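Local coordinates for brain-specific angiogenesis inhibitor 1-associated protein 2-like protein 2 (PDB 3OK8) that binds phosphoinositides through its I-BAR (IMD) domain and induces planar or gently curved membrane structures, at residues L35-N38 with Y39-A42; I117-S120 with C121-Y124; I126-R129 with H130-N134; H193-L196 with S197-L201. All blocks are in the same frame, centred on the assembly; numbering follows the deposited sequence.

Contact 1. Residues L35-N38 with Y39-A42; sequences LGNN and YLRA
Asn38 and Arg41 join side chains one turn apart on helix 5-66, a long helix of the three-helix bundle that pairs antiparallel with a second copy to form the I-BAR dimer. Regular i to i+4 backbone bonds run from the NH groups of 39-42 to the carbonyls of 35-38, as in Tyr39 N to Leu35 O at 3.0 Å. On the outer side, Arg41 NH2 donates to Asn38 OD1 over 2.7 Å. The acceptor lies near the guanidinium plane and the donor lies in the carbonyl plane of the amide, yet the two flat groups are turned 69° against each other. A bend at chi3 (-70°) folds the arginine back along its own helix, so that Asn37 O sits over the centre of one guanidinium face, 3.7 Å above it. Tyr39 leaves on a different side, where it packs on Ala50 of the second subunit, and the tyrosine ring meets those of Phe43 and Phe98 of its own chain. Leu40 turns to Val95, His99 and Leu103 of helix 71-147. Its CG is anti to the carbonyl carbon (chi1 -76°), and its CD1 branch comes within 3.6 Å of Asn37 OD1.

Contact 2. Residues I117-S120 with C121-Y124; sequences IKDS and CQHY
Lys118 and Gln122, one turn apart on helix 71-147, meet through their polar ends: Lys118 NZ donates to Gln122 OE1 at 3.2 Å. The ammonium comes from above the amide's carbonyl plane, 39° out of it, rather than along a lone pair. Bends at chi3 (103°) and chi4 curl the end of the lysine back to this oxygen, and CE lies 3.6 Å from it as well. The glutamine runs extended beyond CG, with that CG 3.2 Å from Lys118 O. Its other amide atom, NE2, faces Asp119 OD1 at 3.5 Å, with carboxylate and amide planes 57° apart. The same OD1 makes a long salt bridge with Lys118 NZ, at 4.0 Å. Were Lys118 replaced by an alanine, Gln122 OE1 would probably lose this donor and Asp119 its nearby positive charge. Beneath the side chains, the NH groups of 121-124 bond to the carbonyls of 117-120, which fixes the spacing of the trio. Further round the helix, in the three-helix bundle of the I-BAR domain, Ser120 OG bonds to Tyr18 OH of helix 5-66, and Ile117 and Tyr124 pack against both helices 5-66 and 153-217. Within this turn the ammonium therefore has one hydrogen-bond acceptor, the neutral amide oxygen, and a carboxylate only at long range; Asp119 probably stabilises its charge mainly through space.

Contact 3. Residues I126-R129 with H130-N134; sequences IEYR and HRAAN
Segments 126-129 and 130-134 are one unbroken run of alpha helix, in which the NH groups of 130-133 bond to the carbonyls four residues earlier. His130 N to Ile126 O is the longest of these bonds at 3.3 Å. Ala132 N to Tyr128 O measures 2.9 Å. One turn apart, Glu127 and Arg131 lie alongside each other, pointing the same way, and form a salt bridge. Arg131 NE and NH2 both donate to Glu127 OE1, at 2.9 and 3.0 Å, and the oxygen lies in the guanidinium plane. NE meets the anti side of OE1, while NH2 arrives nearly along its C-O axis. The glutamate reaches this position fully extended, with CG anti to the backbone N (chi1 180°). This pair lies on helix 71-147 of the I-BAR three-helix bundle, on the side toward helix 153-217, where Phe170 touches Glu127 and Gln166 touches Arg131. Tyr128 is buried between helices, its ring meeting that of Tyr11 and packing on Met167 and Val171. On the exposed side, Ile126 and His130 run side by side, Ile126 CG1 lying 3.9 Å from His130 CE1. Ile126 O sits 3.1 Å above the His130 ring plane, offset toward its rim.

Contact 4. Residues H193-L196 with S197-L201; sequences HLLL and SNTFL
Helix 153-217 continues without a break through 193-196 and 197-201, its i to i+4 bonds running from Ser197 N to His193 O through to Phe200 N to Leu196 O, while Asn198 N also makes a weak bond to Leu195 O. This helix belongs to the I-BAR three-helix bundle, and here it faces both helix 71-147 and the second subunit. Two hydroxyls turn back onto carbonyls of the preceding turn. Ser197 OG, anti to its carbonyl carbon (chi1 -64°), donates to His193 O at 2.9 Å; with Ser197 N this oxygen takes two donors, which reach it from opposite faces of its carbonyl plane. The His193 imidazole is engaged elsewhere: NE2 bonds to Tyr53 OH of the second subunit and ND1 to Leu189 O. Leu196 O is likewise doubly gripped, by Phe200 N nearly along the C=O axis and by Thr199 OG1 at 2.9 Å, with a C=O...donor angle of 127°. A chi1 of 71° wedges that hydroxyl between the backbone N and carbonyl carbon of Thr199. A valine at Thr199 would probably cost Leu196 O its second donor, since a methyl cannot replace the hydroxyl's bond. Leu196 packs on Thr97, Phe98 and Leu102 of helix 71-147. The threonine's methyl, CG2, lies 3.1 Å from Leu195 O and meets Leu195 CD1 at 3.5 Å.

All four contacts lie within continuous stretches of long helices, spread over the three helices of one bundle. Contacts 1 and 4 lie on helices 5-66 and 153-217, about 17 Å apart between centres, and both touch the second subunit; each also packs on Phe98 of helix 71-147. Contacts 2 and 3 adjoin on helix 71-147, on the same side of the chain's centre, and touch no other subunit. Contacts 1 and 2 are partly buried, while 3 and 4 are surface contacts. Their chemistry differs too, though not simply with burial: an uncharged amide accepts from a charged group in 1 and 2, a salt bridge serves contact 3, and contact 4 uses hydroxyls on backbone carbonyls.

Contact 1. Residues L35-N38 with Y39-A42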
loop_
_atom_site.group_PDB
_atom_site.type_symbol
_atom_site.label_atom_id
_atom_site.label_comp_id
_atom_site.label_asym_id
_atom_site.label_seq_id
_atom_site.Cartn_x
_atom_site.Cartn_y
_atom_site.Cartn_z
ATOM N N LEU A 35 -7.149 -16.187 2.121
ATOM C CA LEU A 35 -6.114 -15.340 1.562
ATOM C C LEU A 35 -6.479 -13.879 1.751
ATOM O O LEU A 35 -5.609 -13.035 1.955
ATOM C CB LEU A 35 -5.923 -15.654 0.081
ATOM C CG LEU A 35 -5.384 -17.052 -0.185
ATOM C CD1 LEU A 35 -5.380 -17.354 -1.673
ATOM C CD2 LEU A 35 -3.984 -17.191 0.430
ATOM N N GLY A 36 -7.777 -13.588 1.678
ATOM C CA GLY A 36 -8.273 -12.238 1.856
ATOM C C GLY A 36 -7.993 -11.705 3.253
ATOM O O GLY A 36 -7.628 -10.544 3.426
ATOM N N ASN A 37 -8.156 -12.545 4.267
ATOM C CA ASN A 37 -7.917 -12.078 5.626
ATOM C C ASN A 37 -6.431 -11.780 5.901
ATOM O O ASN A 37 -6.102 -10.819 6.610
ATOM C CB ASN A 37 -8.536 -13.041 6.633
ATOM C CG ASN A 37 -10.012 -12.762 6.851
ATOM O OD1 ASN A 37 -10.446 -11.612 6.771
ATOM N ND2 ASN A 37 -10.790 -13.803 7.126
ATOM N N ASN A 38 -5.558 -12.595 5.309
ATOM C CA ASN A 38 -4.114 -12.378 5.302
ATOM C C ASN A 38 -3.767 -11.041 4.668
ATOM O O ASN A 38 -2.908 -10.303 5.153
ATOM C CB ASN A 38 -3.420 -13.464 4.483
ATOM C CG ASN A 38 -3.306 -14.787 5.218
ATOM O OD1 ASN A 38 -3.668 -14.916 6.393
ATOM N ND2 ASN A 38 -2.787 -15.784 4.518
ATOM N N TYR A 39 -4.428 -10.758 3.555
ATOM C CA TYR A 39 -4.297 -9.486 2.853
ATOM C C TYR A 39 -4.615 -8.289 3.773
ATOM O O TYR A 39 -3.869 -7.307 3.825
ATOM C CB TYR A 39 -5.244 -9.511 1.659
ATOM C CG TYR A 39 -4.914 -8.575 0.521
ATOM C CD1 TYR A 39 -4.007 -7.536 0.671
ATOM C CD2 TYR A 39 -5.547 -8.716 -0.705
ATOM C CE1 TYR A 39 -3.725 -6.682 -0.385
ATOM C CE2 TYR A 39 -5.278 -7.868 -1.757
ATOM C CZ TYR A 39 -4.373 -6.850 -1.596
ATOM O OH TYR A 39 -4.121 -6.016 -2.669
ATOM N N LEU A 40 -5.726 -8.370 4.501
ATOM C CA LEU A 40 -6.110 -7.308 5.428
ATOM C C LEU A 40 -5.057 -7.116 6.506
ATOM O O LEU A 40 -4.665 -5.990 6.805
ATOM C CB LEU A 40 -7.441 -7.624 6.111
ATOM C CG LEU A 40 -8.715 -7.431 5.302
ATOM C CD1 LEU A 40 -9.861 -8.208 5.947
ATOM C CD2 LEU A 40 -9.038 -5.958 5.199
ATOM N N ARG A 41 -4.622 -8.217 7.109
ATOM C CA ARG A 41 -3.631 -8.150 8.175
ATOM C C ARG A 41 -2.328 -7.510 7.692
ATOM O O ARG A 41 -1.732 -6.717 8.410
ATOM C CB ARG A 41 -3.396 -9.525 8.813
ATOM C CG ARG A 41 -4.533 -9.967 9.743
ATOM C CD ARG A 41 -4.233 -11.295 10.454
ATOM N NE ARG A 41 -4.262 -12.431 9.536
ATOM C CZ ARG A 41 -5.321 -13.218 9.339
ATOM N NH1 ARG A 41 -6.450 -13.016 10.005
ATOM N NH2 ARG A 41 -5.249 -14.227 8.478
ATOM N N ALA A 42 -1.893 -7.833 6.476
ATOM C CA ALA A 42 -0.746 -7.135 5.893
ATOM C C ALA A 42 -1.010 -5.647 5.763
ATOM O O ALA A 42 -0.140 -4.844 6.093
ATOM C CB ALA A 42 -0.357 -7.717 4.548
#

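Contact 2. Residues I117-S120 with C121-Y124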
loop_
_atom_site.group_PDB
_atom_site.type_symbol
_atom_site.label_atom_id
_atom_site.label_comp_id
_atom_site.label_asym_id
_atom_site.label_seq_id
_atom_site.Cartn_x
_atom_site.Cartn_y
_atom_site.Cartn_z
ATOM N N ILE A 117 -27.084 -24.836 -3.875
ATOM C CA ILE A 117 -26.720 -25.604 -5.056
ATOM C C ILE A 117 -26.785 -27.113 -4.802
ATOM O O ILE A 117 -26.986 -27.891 -5.736
ATOM C CB ILE A 117 -25.320 -25.216 -5.584
ATOM C CG1 ILE A 117 -25.431 -24.495 -6.927
ATOM C CG2 ILE A 117 -24.486 -26.444 -5.811
ATOM C CD1 ILE A 117 -26.355 -23.313 -6.927
ATOM N N LYS A 118 -26.623 -27.516 -3.543
ATOM C CA LYS A 118 -26.706 -28.922 -3.167
ATOM C C LYS A 118 -28.149 -29.416 -3.294
ATOM O O LYS A 118 -28.395 -30.509 -3.791
ATOM C CB LYS A 118 -26.209 -29.127 -1.740
ATOM C CG LYS A 118 -25.594 -30.490 -1.487
ATOM C CD LYS A 118 -25.102 -30.637 -0.050
ATOM C CE LYS A 118 -26.060 -31.470 0.807
ATOM N NZ LYS A 118 -27.446 -30.921 0.857
ATOM N N ASP A 119 -29.096 -28.604 -2.832
ATOM C CA ASP A 119 -30.517 -28.902 -2.960
ATOM C C ASP A 119 -30.955 -28.846 -4.417
ATOM O O ASP A 119 -31.754 -29.652 -4.863
ATOM C CB ASP A 119 -31.345 -27.911 -2.139
ATOM C CG ASP A 119 -31.195 -28.120 -0.643
ATOM O OD1 ASP A 119 -30.878 -29.260 -0.226
ATOM O OD2 ASP A 119 -31.403 -27.146 0.116
ATOM N N SER A 120 -30.438 -27.865 -5.145
ATOM C CA SER A 120 -30.714 -27.718 -6.566
ATOM C C SER A 120 -30.287 -28.985 -7.301
ATOM O O SER A 120 -31.081 -29.625 -7.999
ATOM C CB SER A 120 -29.965 -26.489 -7.103
ATOM O OG SER A 120 -30.278 -26.218 -8.456
ATOM N N CYS A 121 -29.028 -29.356 -7.117
ATOM C CA CYS A 121 -28.491 -30.571 -7.702
ATOM C C CYS A 121 -29.301 -31.817 -7.341
ATOM O O CYS A 121 -29.530 -32.668 -8.193
ATOM C CB CYS A 121 -27.039 -30.760 -7.276
ATOM S SG CYS A 121 -26.256 -32.255 -7.929
ATOM N N GLN A 122 -29.716 -31.930 -6.078
ATOM C CA GLN A 122 -30.500 -33.079 -5.618
ATOM C C GLN A 122 -31.865 -33.115 -6.281
ATOM O O GLN A 122 -32.312 -34.159 -6.750
ATOM C CB GLN A 122 -30.697 -33.039 -4.103
ATOM C CG GLN A 122 -29.507 -33.510 -3.283
ATOM C CD GLN A 122 -29.609 -33.098 -1.820
ATOM O OE1 GLN A 122 -28.648 -33.224 -1.057
ATOM N NE2 GLN A 122 -30.779 -32.591 -1.425
ATOM N N HIS A 123 -32.537 -31.970 -6.291
ATOM C CA HIS A 123 -33.829 -31.841 -6.954
ATOM C C HIS A 123 -33.715 -32.350 -8.386
ATOM O O HIS A 123 -34.535 -33.143 -8.840
ATOM C CB HIS A 123 -34.282 -30.381 -6.943
ATOM C CG HIS A 123 -35.650 -30.161 -7.514
ATOM N ND1 HIS A 123 -35.867 -29.918 -8.855
ATOM C CD2 HIS A 123 -36.869 -30.123 -6.924
ATOM C CE1 HIS A 123 -37.158 -29.745 -9.066
ATOM N NE2 HIS A 123 -37.789 -29.862 -7.911
ATOM N N TYR A 124 -32.680 -31.900 -9.086
ATOM C CA TYR A 124 -32.474 -32.301 -10.464
ATOM C C TYR A 124 -32.241 -33.795 -10.596
ATOM O O TYR A 124 -32.891 -34.458 -11.395
ATOM C CB TYR A 124 -31.299 -31.561 -11.084
ATOM C CG TYR A 124 -30.836 -32.193 -12.373
ATOM C CD1 TYR A 124 -29.677 -32.956 -12.421
ATOM C CD2 TYR A 124 -31.574 -32.048 -13.538
ATOM C CE1 TYR A 124 -29.259 -33.542 -13.601
ATOM C CE2 TYR A 124 -31.164 -32.627 -14.718
ATOM C CZ TYR A 124 -30.011 -33.375 -14.747
ATOM O OH TYR A 124 -29.613 -33.952 -15.934
#

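Contact 3. Residues I126-R129 with H130-N134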
loop_
_atom_site.group_PDB
_atom_site.type_symbol
_atom_site.label_atom_id
_atom_site.label_comp_id
_atom_site.label_asym_id
_atom_site.label_seq_id
_atom_site.Cartn_x
_atom_site.Cartn_y
_atom_site.Cartn_z
ATOM N N ILE A 126 -32.972 -36.328 -8.619
ATOM C CA ILE A 126 -34.143 -37.097 -8.235
ATOM C C ILE A 126 -35.255 -37.029 -9.278
ATOM O O ILE A 126 -35.943 -38.014 -9.503
ATOM C CB ILE A 126 -34.690 -36.658 -6.865
ATOM C CG1 ILE A 126 -35.667 -37.702 -6.321
ATOM C CG2 ILE A 126 -35.361 -35.302 -6.963
ATOM C CD1 ILE A 126 -36.225 -37.365 -4.950
ATOM N N GLU A 127 -35.436 -35.879 -9.918
ATOM C CA GLU A 127 -36.476 -35.776 -10.933
ATOM C C GLU A 127 -36.074 -36.527 -12.185
ATOM O O GLU A 127 -36.920 -37.103 -12.859
ATOM C CB GLU A 127 -36.814 -34.327 -11.287
ATOM C CG GLU A 127 -37.901 -34.240 -12.355
ATOM C CD GLU A 127 -38.464 -32.842 -12.579
ATOM O OE1 GLU A 127 -39.342 -32.711 -13.457
ATOM O OE2 GLU A 127 -38.042 -31.880 -11.895
ATOM N N TYR A 128 -34.782 -36.521 -12.492
ATOM C CA TYR A 128 -34.268 -37.245 -13.645
ATOM C C TYR A 128 -34.487 -38.748 -13.471
ATOM O O TYR A 128 -34.958 -39.429 -14.378
ATOM C CB TYR A 128 -32.786 -36.941 -13.848
ATOM C CG TYR A 128 -32.161 -37.622 -15.044
ATOM C CD1 TYR A 128 -31.711 -38.934 -14.965
ATOM C CD2 TYR A 128 -32.008 -36.949 -16.247
ATOM C CE1 TYR A 128 -31.135 -39.558 -16.049
ATOM C CE2 TYR A 128 -31.430 -37.563 -17.335
ATOM C CZ TYR A 128 -30.997 -38.867 -17.229
ATOM O OH TYR A 128 -30.419 -39.480 -18.307
ATOM N N ARG A 129 -34.147 -39.256 -12.293
ATOM C CA ARG A 129 -34.342 -40.666 -11.986
ATOM C C ARG A 129 -35.805 -41.118 -12.154
ATOM O O ARG A 129 -36.065 -42.200 -12.676
ATOM C CB ARG A 129 -33.820 -40.986 -10.577
ATOM C CG ARG A 129 -32.459 -41.710 -10.518
ATOM C CD ARG A 129 -31.237 -40.780 -10.650
ATOM N NE ARG A 129 -30.556 -40.910 -11.941
ATOM C CZ ARG A 129 -29.419 -41.579 -12.135
ATOM N NH1 ARG A 129 -28.882 -41.640 -13.351
ATOM N NH2 ARG A 129 -28.818 -42.186 -11.118
ATOM N N HIS A 130 -36.754 -40.294 -11.721
ATOM C CA HIS A 130 -38.173 -40.647 -11.800
ATOM C C HIS A 130 -38.685 -40.718 -13.236
ATOM O O HIS A 130 -39.272 -41.723 -13.650
ATOM C CB HIS A 130 -39.017 -39.653 -11.004
ATOM C CG HIS A 130 -38.901 -39.820 -9.523
ATOM N ND1 HIS A 130 -37.862 -40.506 -8.931
ATOM C CD2 HIS A 130 -39.676 -39.365 -8.509
ATOM C CE1 HIS A 130 -38.010 -40.481 -7.619
ATOM N NE2 HIS A 130 -39.101 -39.792 -7.336
ATOM N N ARG A 131 -38.477 -39.632 -13.976
ATOM C CA ARG A 131 -38.846 -39.549 -15.379
ATOM C C ARG A 131 -38.226 -40.704 -16.141
ATOM O O ARG A 131 -38.881 -41.348 -16.972
ATOM C CB ARG A 131 -38.360 -38.225 -15.974
ATOM C CG ARG A 131 -39.072 -37.011 -15.426
ATOM C CD ARG A 131 -38.625 -35.728 -16.107
ATOM N NE ARG A 131 -39.419 -34.594 -15.643
ATOM C CZ ARG A 131 -40.539 -34.179 -16.226
ATOM N NH1 ARG A 131 -40.998 -34.793 -17.310
ATOM N NH2 ARG A 131 -41.200 -33.147 -15.727
ATOM N N ALA A 132 -36.953 -40.956 -15.849
ATOM C CA ALA A 132 -36.217 -42.044 -16.471
ATOM C C ALA A 132 -36.918 -43.367 -16.195
ATOM O O ALA A 132 -37.124 -44.171 -17.100
ATOM C CB ALA A 132 -34.792 -42.077 -15.955
ATOM N N ALA A 133 -37.300 -43.570 -14.941
ATOM C CA ALA A 133 -37.946 -44.804 -14.519
ATOM C C ALA A 133 -39.354 -44.933 -15.088
ATOM O O ALA A 133 -39.688 -45.941 -15.714
ATOM C CB ALA A 133 -37.978 -44.887 -13.008
ATOM N N ASN A 134 -40.179 -43.918 -14.855
ATOM C CA ASN A 134 -41.547 -43.920 -15.354
ATOM C C ASN A 134 -41.594 -44.027 -16.872
ATOM O O ASN A 134 -42.569 -44.520 -17.438
ATOM C CB ASN A 134 -42.306 -42.679 -14.878
ATOM C CG ASN A 134 -42.965 -42.881 -13.526
ATOM O OD1 ASN A 134 -43.318 -44.001 -13.156
ATOM N ND2 ASN A 134 -43.143 -41.795 -12.786
#

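Contact 4. Residues H193-L196 with S197-L201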
loop_
_atom_site.group_PDB
_atom_site.type_symbol
_atom_site.label_atom_id
_atom_site.label_comp_id
_atom_site.label_asym_id
_atom_site.label_seq_id
_atom_site.Cartn_x
_atom_site.Cartn_y
_atom_site.Cartn_z
ATOM N N HIS A 193 -15.547 -7.384 -7.131
ATOM C CA HIS A 193 -14.190 -6.923 -7.343
ATOM C C HIS A 193 -14.150 -5.683 -8.198
ATOM O O HIS A 193 -13.183 -4.917 -8.155
ATOM C CB HIS A 193 -13.317 -8.039 -7.904
ATOM C CG HIS A 193 -12.815 -8.968 -6.845
ATOM N ND1 HIS A 193 -13.534 -10.060 -6.408
ATOM C CD2 HIS A 193 -11.689 -8.932 -6.095
ATOM C CE1 HIS A 193 -12.860 -10.674 -5.451
ATOM N NE2 HIS A 193 -11.738 -10.008 -5.239
ATOM N N LEU A 194 -15.220 -5.471 -8.952
ATOM C CA LEU A 194 -15.392 -4.222 -9.685
ATOM C C LEU A 194 -15.676 -3.072 -8.716
ATOM O O LEU A 194 -15.178 -1.965 -8.902
ATOM C CB LEU A 194 -16.531 -4.344 -10.695
ATOM C CG LEU A 194 -16.284 -3.813 -12.109
ATOM C CD1 LEU A 194 -17.621 -3.605 -12.834
ATOM C CD2 LEU A 194 -15.480 -2.529 -12.097
ATOM N N LEU A 195 -16.476 -3.331 -7.686
ATOM C CA LEU A 195 -16.726 -2.326 -6.655
ATOM C C LEU A 195 -15.421 -1.981 -5.916
ATOM O O LEU A 195 -15.106 -0.813 -5.681
ATOM C CB LEU A 195 -17.810 -2.799 -5.675
ATOM C CG LEU A 195 -17.697 -2.294 -4.225
ATOM C CD1 LEU A 195 -17.925 -0.786 -4.143
ATOM C CD2 LEU A 195 -18.622 -3.041 -3.255
ATOM N N LEU A 196 -14.645 -2.990 -5.558
ATOM C CA LEU A 196 -13.365 -2.709 -4.931
ATOM C C LEU A 196 -12.496 -1.851 -5.847
ATOM O O LEU A 196 -11.969 -0.822 -5.420
ATOM C CB LEU A 196 -12.635 -3.986 -4.574
ATOM C CG LEU A 196 -13.322 -5.019 -3.683
ATOM C CD1 LEU A 196 -12.237 -5.748 -2.915
ATOM C CD2 LEU A 196 -14.347 -4.409 -2.738
ATOM N N SER A 197 -12.352 -2.272 -7.105
ATOM C CA SER A 197 -11.528 -1.544 -8.075
ATOM C C SER A 197 -11.948 -0.088 -8.186
ATOM O O SER A 197 -11.116 0.797 -8.436
ATOM C CB SER A 197 -11.603 -2.192 -9.460
ATOM O OG SER A 197 -11.060 -3.501 -9.446
ATOM N N ASN A 198 -13.246 0.146 -8.005
ATOM C CA ASN A 198 -13.824 1.474 -8.136
ATOM C C ASN A 198 -13.537 2.370 -6.935
ATOM O O ASN A 198 -13.182 3.537 -7.098
ATOM C CB ASN A 198 -15.333 1.382 -8.357
ATOM C CG ASN A 198 -15.804 2.279 -9.477
ATOM O OD1 ASN A 198 -16.860 2.915 -9.387
ATOM N ND2 ASN A 198 -15.020 2.338 -10.550
ATOM N N THR A 199 -13.715 1.832 -5.731
ATOM C CA THR A 199 -13.379 2.574 -4.524
ATOM C C THR A 199 -11.894 2.929 -4.536
ATOM O O THR A 199 -11.507 4.037 -4.168
ATOM C CB THR A 199 -13.703 1.776 -3.247
ATOM O OG1 THR A 199 -12.782 0.692 -3.114
ATOM C CG2 THR A 199 -15.111 1.210 -3.310
ATOM N N PHE A 200 -11.071 1.991 -4.985
ATOM C CA PHE A 200 -9.630 2.175 -4.965
ATOM C C PHE A 200 -9.195 3.191 -5.999
ATOM O O PHE A 200 -8.261 3.966 -5.763
ATOM C CB PHE A 200 -8.910 0.857 -5.210
ATOM C CG PHE A 200 -7.421 0.985 -5.247
ATOM C CD1 PHE A 200 -6.696 1.182 -4.072
ATOM C CD2 PHE A 200 -6.738 0.916 -6.451
ATOM C CE1 PHE A 200 -5.301 1.295 -4.095
ATOM C CE2 PHE A 200 -5.349 1.027 -6.490
ATOM C CZ PHE A 200 -4.628 1.214 -5.310
ATOM N N LEU A 201 -9.867 3.168 -7.146
ATOM C CA LEU A 201 -9.729 4.229 -8.142
ATOM C C LEU A 201 -10.031 5.606 -7.536
ATOM O O LEU A 201 -9.344 6.591 -7.826
ATOM C CB LEU A 201 -10.665 3.963 -9.323
ATOM C CG LEU A 201 -10.468 4.874 -10.528
ATOM C CD1 LEU A 201 -8.990 5.205 -10.717
ATOM C CD2 LEU A 201 -11.050 4.216 -11.773
#